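Long-range contacts in aldose 1-epimerase (Escherichia coli, PDB 3NRE), which probably interconverts the alpha and beta anomers of aldose sugars, as expected of the aldose 1-epimerase family: residues G111-Q119 with S133-F144; L7-V16 with F121-T129. All coordinates share one frame; numbering follows the deposited sequence.

Contact 1: G111-Q119 with S133-F144; sequences GVYHYRVSQ and SVTNQGAETLPF
The Y113 ring is held by three successive residues, L142 over a face, P143 and F144 at the edge. L142 CD1 lies 3.9 Å from the ring centroid and 13° off the normal, a CH-pi contact. At the edge, close to the ring plane, lie F144 CZ and P143 O. The first belongs to a T-shaped stack: the planes stand at 88°, and the Y113 edge points into the F144 face with CD2 of Y113 3.6 Å from CZ of F144. P143 O receives a short hydrogen bond of 2.6 Å from Y113 OH, lying in the carbonyl plane; the same hydroxyl also hydrogen-bonds H263 NE2, so two polar partners pin the end of the phenol, while L142 and F144 limit the turning of the ring. At the edge of the F144 ring sits Y115 CB.

Y115 places CG between its backbone N and carbonyl carbon (chi1 56°), which leans its ring obliquely against V134 CG2, 4.1 Å from Y115 CD1, while its hydroxyl runs on to D86. V117 and V134 continue this buried face. On the other face R116 pairs with T135 and S118 with S133 through reciprocal backbone bonds, the straightest running 2.9 Å from T135 N to R116 O. A water there donates to R116 O and S133 O and also bonds T135 OG1, which hydrogen-bonds S279 OG as well.

Toward the open end the pairing gives way. Q137 N still bonds H114 O at 2.9 Å, but H114 N turns to a water that donates to N136 OD1. That same oxygen accepts from G138 N at 2.9 Å, an Asx turn, and N136 ND2 reaches ahead to E140 O and also bonds L274 O.

The whole illustrates an antiparallel beta hairpin leading, through a side-chain-braced loop, into strand 142-153 of another sheet, within the all-beta galactose mutarotase fold.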
loop_
_atom_site.group_PDB
_atom_site.type_symbol
_atom_site.label_atom_id
_atom_site.label_comp_id
_atom_site.label_asym_id
_atom_site.label_seq_id
_atom_site.Cartn_x
_atom_site.Cartn_y
_atom_site.Cartn_z
ATOM N N GLY A 111 -12.609 -8.730 -15.659
ATOM C CA GLY A 111 -12.688 -9.350 -14.360
ATOM C C GLY A 111 -13.943 -8.999 -13.587
ATOM O O GLY A 111 -14.980 -8.653 -14.172
ATOM N N VAL A 112 -13.843 -9.123 -12.269
ATOM C CA VAL A 112 -14.992 -9.027 -11.359
ATOM C C VAL A 112 -15.411 -7.532 -11.195
ATOM O O VAL A 112 -16.587 -7.218 -11.284
ATOM C CB VAL A 112 -14.688 -9.658 -10.000
ATOM C CG1 VAL A 112 -15.739 -9.307 -8.968
ATOM C CG2 VAL A 112 -14.586 -11.153 -10.145
ATOM N N TYR A 113 -14.430 -6.660 -10.949
ATOM C CA TYR A 113 -14.643 -5.236 -10.708
ATOM C C TYR A 113 -14.329 -4.396 -11.958
ATOM O O TYR A 113 -13.240 -4.514 -12.556
ATOM C CB TYR A 113 -13.735 -4.752 -9.596
ATOM C CG TYR A 113 -14.044 -5.210 -8.188
ATOM C CD1 TYR A 113 -13.754 -6.500 -7.764
ATOM C CD2 TYR A 113 -14.549 -4.332 -7.257
ATOM C CE1 TYR A 113 -13.988 -6.881 -6.437
ATOM C CE2 TYR A 113 -14.786 -4.695 -5.974
ATOM C CZ TYR A 113 -14.495 -5.991 -5.554
ATOM O OH TYR A 113 -14.769 -6.319 -4.250
ATOM N N HIS A 114 -15.281 -3.542 -12.352
ATOM C CA HIS A 114 -15.053 -2.532 -13.379
ATOM C C HIS A 114 -15.067 -1.180 -12.663
ATOM O O HIS A 114 -15.961 -0.909 -11.849
ATOM C CB HIS A 114 -16.154 -2.551 -14.458
ATOM C CG HIS A 114 -16.138 -3.775 -15.317
ATOM N ND1 HIS A 114 -16.899 -3.882 -16.464
ATOM C CD2 HIS A 114 -15.454 -4.939 -15.208
ATOM C CE1 HIS A 114 -16.690 -5.065 -17.014
ATOM N NE2 HIS A 114 -15.816 -5.724 -16.274
ATOM N N TYR A 115 -14.111 -0.310 -12.993
ATOM C CA TYR A 115 -13.981 0.943 -12.265
ATOM C C TYR A 115 -13.017 1.888 -12.972
ATOM O O TYR A 115 -12.313 1.498 -13.929
ATOM C CB TYR A 115 -13.488 0.723 -10.816
ATOM C CG TYR A 115 -12.183 -0.029 -10.800
ATOM C CD1 TYR A 115 -10.972 0.656 -10.922
ATOM C CD2 TYR A 115 -12.145 -1.427 -10.744
ATOM C CE1 TYR A 115 -9.778 -0.021 -10.941
ATOM C CE2 TYR A 115 -10.966 -2.102 -10.778
ATOM C CZ TYR A 115 -9.786 -1.400 -10.865
ATOM O OH TYR A 115 -8.564 -2.025 -10.942
ATOM N N ARG A 116 -13.086 3.148 -12.538
ATOM C CA ARG A 116 -12.106 4.184 -12.884
ATOM C C ARG A 116 -11.462 4.651 -11.579
ATOM O O ARG A 116 -12.129 4.814 -10.561
ATOM C CB ARG A 116 -12.800 5.346 -13.606
ATOM C CG ARG A 116 -11.959 6.566 -13.955
ATOM C CD ARG A 116 -12.836 7.646 -14.680
ATOM N NE ARG A 116 -12.083 8.866 -15.003
ATOM C CZ ARG A 116 -11.604 9.202 -16.208
ATOM N NH1 ARG A 116 -11.768 8.414 -17.268
ATOM N NH2 ARG A 116 -10.967 10.365 -16.370
ATOM N N VAL A 117 -10.154 4.841 -11.594
ATOM C CA VAL A 117 -9.476 5.346 -10.407
ATOM C C VAL A 117 -8.559 6.481 -10.802
ATOM O O VAL A 117 -7.940 6.387 -11.845
ATOM C CB VAL A 117 -8.748 4.232 -9.651
ATOM C CG1 VAL A 117 -7.804 3.393 -10.597
ATOM C CG2 VAL A 117 -7.956 4.765 -8.442
ATOM N N SER A 118 -8.480 7.507 -9.947
ATOM C CA SER A 118 -7.517 8.559 -10.045
ATOM C C SER A 118 -6.540 8.471 -8.875
ATOM O O SER A 118 -6.884 8.102 -7.757
ATOM C CB SER A 118 -8.201 9.942 -10.133
ATOM O OG SER A 118 -8.835 10.241 -8.916
ATOM N N GLN A 119 -5.276 8.806 -9.153
ATOM C CA GLN A 119 -4.264 8.911 -8.121
ATOM C C GLN A 119 -3.585 10.268 -8.290
ATOM O O GLN A 119 -2.957 10.486 -9.334
ATOM C CB GLN A 119 -3.233 7.791 -8.232
ATOM C CG GLN A 119 -2.431 7.640 -6.956
ATOM C CD GLN A 119 -1.443 6.503 -6.982
ATOM O OE1 GLN A 119 -0.873 6.159 -5.941
ATOM N NE2 GLN A 119 -1.186 5.951 -8.160
ATOM N N SER A 133 -8.989 7.862 -5.485
ATOM C CA SER A 133 -10.432 7.976 -5.585
ATOM C C SER A 133 -10.906 6.998 -6.644
ATOM O O SER A 133 -10.449 7.068 -7.796
ATOM C CB SER A 133 -10.872 9.393 -5.979
ATOM O OG SER A 133 -10.259 10.360 -5.144
ATOM N N VAL A 134 -11.825 6.097 -6.258
ATOM C CA VAL A 134 -12.237 5.003 -7.118
ATOM C C VAL A 134 -13.731 5.035 -7.269
ATOM O O VAL A 134 -14.432 5.250 -6.283
ATOM C CB VAL A 134 -11.747 3.625 -6.570
ATOM C CG1 VAL A 134 -12.205 3.355 -5.139
ATOM C CG2 VAL A 134 -12.184 2.460 -7.472
ATOM N N THR A 135 -14.187 4.894 -8.513
ATOM C CA THR A 135 -15.609 4.934 -8.849
ATOM C C THR A 135 -16.026 3.598 -9.439
ATOM O O THR A 135 -15.421 3.131 -10.402
ATOM C CB THR A 135 -15.875 6.015 -9.921
ATOM O OG1 THR A 135 -15.385 7.285 -9.460
ATOM C CG2 THR A 135 -17.374 6.119 -10.264
ATOM N N ASN A 136 -17.092 3.000 -8.898
ATOM C CA ASN A 136 -17.631 1.751 -9.446
ATOM C C ASN A 136 -18.292 2.054 -10.813
ATOM O O ASN A 136 -19.188 2.906 -10.918
ATOM C CB ASN A 136 -18.627 1.101 -8.472
ATOM C CG ASN A 136 -19.100 -0.293 -8.938
ATOM O OD1 ASN A 136 -18.616 -0.804 -9.949
ATOM N ND2 ASN A 136 -20.048 -0.872 -8.237
ATOM N N GLN A 137 -17.832 1.347 -11.841
ATOM C CA GLN A 137 -18.361 1.453 -13.203
ATOM C C GLN A 137 -19.019 0.143 -13.687
ATOM O O GLN A 137 -19.295 -0.005 -14.887
ATOM C CB GLN A 137 -17.237 1.837 -14.159
ATOM C CG GLN A 137 -16.750 3.263 -13.978
ATOM C CD GLN A 137 -15.802 3.744 -15.106
ATOM O OE1 GLN A 137 -14.911 3.008 -15.564
ATOM N NE2 GLN A 137 -15.995 4.986 -15.537
ATOM N N GLY A 138 -19.237 -0.807 -12.770
ATOM C CA GLY A 138 -19.878 -2.067 -13.113
ATOM C C GLY A 138 -21.390 -1.956 -13.050
ATOM O O GLY A 138 -21.933 -0.859 -12.850
ATOM N N ALA A 139 -22.064 -3.098 -13.208
ATOM C CA ALA A 139 -23.539 -3.156 -13.246
ATOM C C ALA A 139 -24.141 -3.462 -11.861
ATOM O O ALA A 139 -25.358 -3.343 -11.675
ATOM C CB ALA A 139 -23.994 -4.179 -14.280
ATOM N N GLU A 140 -23.295 -3.815 -10.891
ATOM C CA GLU A 140 -23.719 -4.162 -9.528
ATOM C C GLU A 140 -22.863 -3.530 -8.431
ATOM O O GLU A 140 -21.651 -3.315 -8.607
ATOM C CB GLU A 140 -23.637 -5.693 -9.341
ATOM C CG GLU A 140 -24.373 -6.519 -10.390
ATOM C CD GLU A 140 -25.895 -6.386 -10.295
ATOM O OE1 GLU A 140 -26.407 -5.760 -9.327
ATOM O OE2 GLU A 140 -26.583 -6.917 -11.198
ATOM N N THR A 141 -23.487 -3.290 -7.281
ATOM C CA THR A 141 -22.772 -2.846 -6.081
ATOM C C THR A 141 -21.740 -3.895 -5.624
ATOM O O THR A 141 -22.093 -5.064 -5.556
ATOM C CB THR A 141 -23.774 -2.672 -4.947
ATOM O OG1 THR A 141 -24.733 -1.703 -5.343
ATOM C CG2 THR A 141 -23.079 -2.238 -3.643
ATOM N N LEU A 142 -20.487 -3.464 -5.354
ATOM C CA LEU A 142 -19.402 -4.338 -4.829
ATOM C C LEU A 142 -18.663 -3.632 -3.711
ATOM O O LEU A 142 -18.782 -2.405 -3.576
ATOM C CB LEU A 142 -18.434 -4.724 -5.931
ATOM C CG LEU A 142 -18.929 -5.728 -6.978
ATOM C CD1 LEU A 142 -17.960 -5.866 -8.145
ATOM C CD2 LEU A 142 -19.152 -7.105 -6.353
ATOM N N PRO A 143 -17.948 -4.383 -2.863
ATOM C CA PRO A 143 -17.229 -3.772 -1.748
ATOM C C PRO A 143 -15.789 -3.405 -2.126
ATOM O O PRO A 143 -15.049 -4.235 -2.684
ATOM C CB PRO A 143 -17.307 -4.868 -0.663
ATOM C CG PRO A 143 -17.175 -6.128 -1.428
ATOM C CD PRO A 143 -18.010 -5.852 -2.706
ATOM N N PHE A 144 -15.435 -2.145 -1.856
ATOM C CA PHE A 144 -14.198 -1.544 -2.287
ATOM C C PHE A 144 -13.289 -1.160 -1.135
ATOM O O PHE A 144 -13.706 -0.838 -0.015
ATOM C CB PHE A 144 -14.456 -0.285 -3.132
ATOM C CG PHE A 144 -14.899 -0.553 -4.580
ATOM C CD1 PHE A 144 -16.183 -0.950 -4.857
ATOM C CD2 PHE A 144 -14.063 -0.282 -5.661
ATOM C CE1 PHE A 144 -16.588 -1.180 -6.149
ATOM C CE2 PHE A 144 -14.497 -0.498 -6.991
ATOM C CZ PHE A 144 -15.756 -0.902 -7.220
HETATM O O HOH W 1 -17.705 -3.452 -10.755
HETATM O O HOH W 2 -12.697 7.851 -9.585
HETATM O O HOH W 3 -7.489 11.052 -6.683
#

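Contact 2: L7-V16 with F121-T129; sequences LSHGSLKLDV and FHLTADTLT
A125 O, which also lies against L12 CG, takes the shortest polar bond: a water donates to it at 2.6 Å and accepts from S11 N, bridging the two hairpin turns. Beside this bridge the H9 ring lies across the other turn, with T124 CA over its face, 4.2 Å from the centroid, and CD2 against A125 N. The imidazole reaches that place because CG stands anti to the backbone N (chi1 -161°). An alanine here would keep the CB that touches T124 O but is likely to uncover the T124-A125 backbone, as the ring's CH-pi contact would be lost.

Further in, leucines interlock. L123 drives CD1 into the hairpin of residues 7-16, 3.7 Å from both L7 O and S8 CA, while its CD2 meets L12 CD1. L14 CD2 touches L128 CD1 at 3.7 Å and F121 CD2 at 3.9 Å, each side chain crossing it at about a right angle. V16 packs at the inner end: its CG2 sits over the centre of the F121 ring, 4.0 Å from the centroid, and its CG1 touches CZ; both residues also pack on L102.

Each hairpin meets its paired backbone N-H and C=O groups internally, as between L7 and L14 or H122 and T129. The contact is thus mainly apolar inside, with the H9 ring and one bridging water at the turns, which suggests that it is held chiefly by the exclusion of solvent from the leucines, V16 and F121.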
loop_
_atom_site.group_PDB
_atom_site.type_symbol
_atom_site.label_atom_id
_atom_site.label_comp_id
_atom_site.label_asym_id
_atom_site.label_seq_id
_atom_site.Cartn_x
_atom_site.Cartn_y
_atom_site.Cartn_z
ATOM N N LEU A 7 8.286 15.484 -9.841
ATOM C CA LEU A 7 7.793 16.665 -9.085
ATOM C C LEU A 7 8.866 17.078 -8.148
ATOM O O LEU A 7 9.597 16.268 -7.649
ATOM C CB LEU A 7 6.605 16.285 -8.203
ATOM C CG LEU A 7 5.377 15.686 -8.830
ATOM C CD1 LEU A 7 4.285 15.658 -7.771
ATOM C CD2 LEU A 7 5.008 16.547 -10.024
ATOM N N SER A 8 8.913 18.358 -7.798
ATOM C CA SER A 8 9.825 18.774 -6.784
ATOM C C SER A 8 9.320 20.019 -6.059
ATOM O O SER A 8 8.540 20.791 -6.600
ATOM C CB SER A 8 11.214 19.021 -7.366
ATOM O OG SER A 8 11.230 20.033 -8.355
ATOM N N HIS A 9 9.756 20.144 -4.813
ATOM C CA HIS A 9 9.536 21.359 -4.036
ATOM C C HIS A 9 10.643 21.432 -3.019
ATOM O O HIS A 9 10.787 20.528 -2.190
ATOM C CB HIS A 9 8.198 21.289 -3.322
ATOM C CG HIS A 9 7.657 22.610 -2.872
ATOM N ND1 HIS A 9 6.486 23.140 -3.371
ATOM C CD2 HIS A 9 8.090 23.479 -1.926
ATOM C CE1 HIS A 9 6.247 24.305 -2.788
ATOM N NE2 HIS A 9 7.205 24.535 -1.908
ATOM N N GLY A 10 11.383 22.539 -3.030
ATOM C CA GLY A 10 12.486 22.690 -2.104
ATOM C C GLY A 10 13.499 21.582 -2.380
ATOM O O GLY A 10 13.907 21.379 -3.508
ATOM N N SER A 11 13.840 20.821 -1.345
ATOM C CA SER A 11 14.834 19.753 -1.443
ATOM C C SER A 11 14.162 18.402 -1.709
ATOM O O SER A 11 14.846 17.380 -1.848
ATOM C CB SER A 11 15.691 19.695 -0.161
ATOM O OG SER A 11 14.945 19.258 0.976
ATOM N N LEU A 12 12.834 18.399 -1.760
ATOM C CA LEU A 12 12.083 17.119 -1.991
ATOM C C LEU A 12 11.837 16.876 -3.456
ATOM O O LEU A 12 11.476 17.787 -4.181
ATOM C CB LEU A 12 10.709 17.120 -1.343
ATOM C CG LEU A 12 10.624 17.052 0.171
ATOM C CD1 LEU A 12 9.125 16.915 0.549
ATOM C CD2 LEU A 12 11.448 15.918 0.742
ATOM N N LYS A 13 12.004 15.630 -3.867
ATOM C CA LYS A 13 11.825 15.240 -5.268
ATOM C C LYS A 13 11.107 13.910 -5.286
ATOM O O LYS A 13 11.421 13.023 -4.497
ATOM C CB LYS A 13 13.166 15.082 -5.956
ATOM C CG LYS A 13 12.992 14.823 -7.487
ATOM C CD LYS A 13 14.312 14.885 -8.269
ATOM C CE LYS A 13 15.129 13.634 -8.091
ATOM N NZ LYS A 13 16.240 13.461 -9.174
ATOM N N LEU A 14 10.156 13.789 -6.200
ATOM C CA LEU A 14 9.382 12.572 -6.378
ATOM C C LEU A 14 9.370 12.175 -7.857
ATOM O O LEU A 14 9.111 12.993 -8.720
ATOM C CB LEU A 14 7.930 12.823 -5.925
ATOM C CG LEU A 14 6.944 11.654 -5.886
ATOM C CD1 LEU A 14 7.209 10.812 -4.662
ATOM C CD2 LEU A 14 5.447 12.102 -5.971
ATOM N N ASP A 15 9.599 10.909 -8.136
ATOM C CA ASP A 15 9.425 10.353 -9.488
ATOM C C ASP A 15 8.251 9.363 -9.470
ATOM O O ASP A 15 8.147 8.547 -8.550
ATOM C CB ASP A 15 10.682 9.584 -9.910
ATOM C CG ASP A 15 11.823 10.484 -10.367
ATOM O OD1 ASP A 15 11.676 11.743 -10.408
ATOM O OD2 ASP A 15 12.890 9.923 -10.767
ATOM N N VAL A 16 7.391 9.423 -10.497
ATOM C CA VAL A 16 6.201 8.573 -10.602
ATOM C C VAL A 16 6.129 8.009 -12.002
ATOM O O VAL A 16 6.387 8.729 -12.954
ATOM C CB VAL A 16 4.881 9.346 -10.345
ATOM C CG1 VAL A 16 3.653 8.442 -10.490
ATOM C CG2 VAL A 16 4.904 10.041 -8.975
ATOM N N PHE A 121 -0.896 13.180 -6.625
ATOM C CA PHE A 121 0.310 13.336 -5.822
ATOM C C PHE A 121 0.540 14.833 -5.639
ATOM O O PHE A 121 0.429 15.573 -6.603
ATOM C CB PHE A 121 1.510 12.750 -6.595
ATOM C CG PHE A 121 1.391 11.276 -6.916
ATOM C CD1 PHE A 121 0.700 10.848 -8.028
ATOM C CD2 PHE A 121 2.019 10.330 -6.116
ATOM C CE1 PHE A 121 0.578 9.492 -8.330
ATOM C CE2 PHE A 121 1.927 8.982 -6.411
ATOM C CZ PHE A 121 1.230 8.575 -7.539
ATOM N N HIS A 122 0.941 15.247 -4.441
ATOM C CA HIS A 122 1.279 16.635 -4.160
ATOM C C HIS A 122 2.483 16.746 -3.232
ATOM O O HIS A 122 2.591 15.992 -2.267
ATOM C CB HIS A 122 0.061 17.312 -3.576
ATOM C CG HIS A 122 0.200 18.789 -3.414
ATOM N ND1 HIS A 122 0.171 19.404 -2.182
ATOM C CD2 HIS A 122 0.378 19.778 -4.327
ATOM C CE1 HIS A 122 0.320 20.711 -2.341
ATOM N NE2 HIS A 122 0.440 20.961 -3.634
ATOM N N LEU A 123 3.391 17.686 -3.530
ATOM C CA LEU A 123 4.577 17.921 -2.704
ATOM C C LEU A 123 4.514 19.304 -2.134
ATOM O O LEU A 123 4.200 20.247 -2.858
ATOM C CB LEU A 123 5.864 17.848 -3.527
ATOM C CG LEU A 123 6.511 16.514 -3.761
ATOM C CD1 LEU A 123 7.858 16.739 -4.454
ATOM C CD2 LEU A 123 6.699 15.745 -2.438
ATOM N N THR A 124 4.798 19.421 -0.840
ATOM C CA THR A 124 5.155 20.710 -0.254
ATOM C C THR A 124 6.612 20.597 0.176
ATOM O O THR A 124 7.289 19.664 -0.227
ATOM C CB THR A 124 4.272 21.060 0.933
ATOM O OG1 THR A 124 4.521 20.115 1.982
ATOM C CG2 THR A 124 2.797 21.073 0.522
ATOM N N ALA A 125 7.130 21.540 0.966
ATOM C CA ALA A 125 8.555 21.473 1.295
ATOM C C ALA A 125 8.919 20.285 2.217
ATOM O O ALA A 125 10.101 19.882 2.274
ATOM C CB ALA A 125 9.045 22.800 1.884
ATOM N N ASP A 126 7.942 19.737 2.951
ATOM C CA ASP A 126 8.232 18.596 3.821
ATOM C C ASP A 126 7.252 17.418 3.731
ATOM O O ASP A 126 7.454 16.441 4.435
ATOM C CB ASP A 126 8.333 19.060 5.280
ATOM C CG ASP A 126 7.001 19.618 5.813
ATOM O OD1 ASP A 126 6.033 19.720 5.022
ATOM O OD2 ASP A 126 6.925 19.928 7.023
ATOM N N THR A 127 6.212 17.508 2.902
ATOM C CA THR A 127 5.180 16.498 2.874
ATOM C C THR A 127 4.775 16.084 1.452
ATOM O O THR A 127 4.556 16.927 0.585
ATOM C CB THR A 127 3.872 16.979 3.608
ATOM O OG1 THR A 127 4.183 17.624 4.857
ATOM C CG2 THR A 127 2.932 15.821 3.859
ATOM N N LEU A 128 4.617 14.789 1.275
ATOM C CA LEU A 128 4.037 14.183 0.087
ATOM C C LEU A 128 2.624 13.723 0.461
ATOM O O LEU A 128 2.456 13.011 1.465
ATOM C CB LEU A 128 4.822 12.925 -0.297
ATOM C CG LEU A 128 4.148 12.025 -1.339
ATOM C CD1 LEU A 128 3.924 12.767 -2.659
ATOM C CD2 LEU A 128 4.942 10.725 -1.545
ATOM N N THR A 129 1.627 14.146 -0.327
ATOM C CA THR A 129 0.241 13.704 -0.155
ATOM C C THR A 129 -0.175 12.930 -1.422
ATOM O O THR A 129 -0.009 13.397 -2.551
ATOM C CB THR A 129 -0.719 14.899 0.082
ATOM O OG1 THR A 129 -0.255 15.685 1.193
ATOM C CG2 THR A 129 -2.148 14.429 0.369
HETATM O O HOH W 4 12.344 20.858 1.316
#

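Overall arrangement
Contacts 1 and 2 illustrate two ways of using one hairpin. Both draw on strands 114-123 and 127-136, yet their centres are about 29 Å apart: contact 1 takes the open end, where pairing within the sheet passes into a loop, and contact 2 the turn end, where the sheet is faced by the hairpin of strands 4-9 and 12-17 from a separate sheet. The centres lie about 18 Å (contact 1) and about 19 Å (contact 2) from the centre of the chain. Neither contact is assigned to the active site; a PEG, probably from the crystallisation liquor, comes within about 3 Å of G138 in contact 1, and one lies equally near K13 in contact 2.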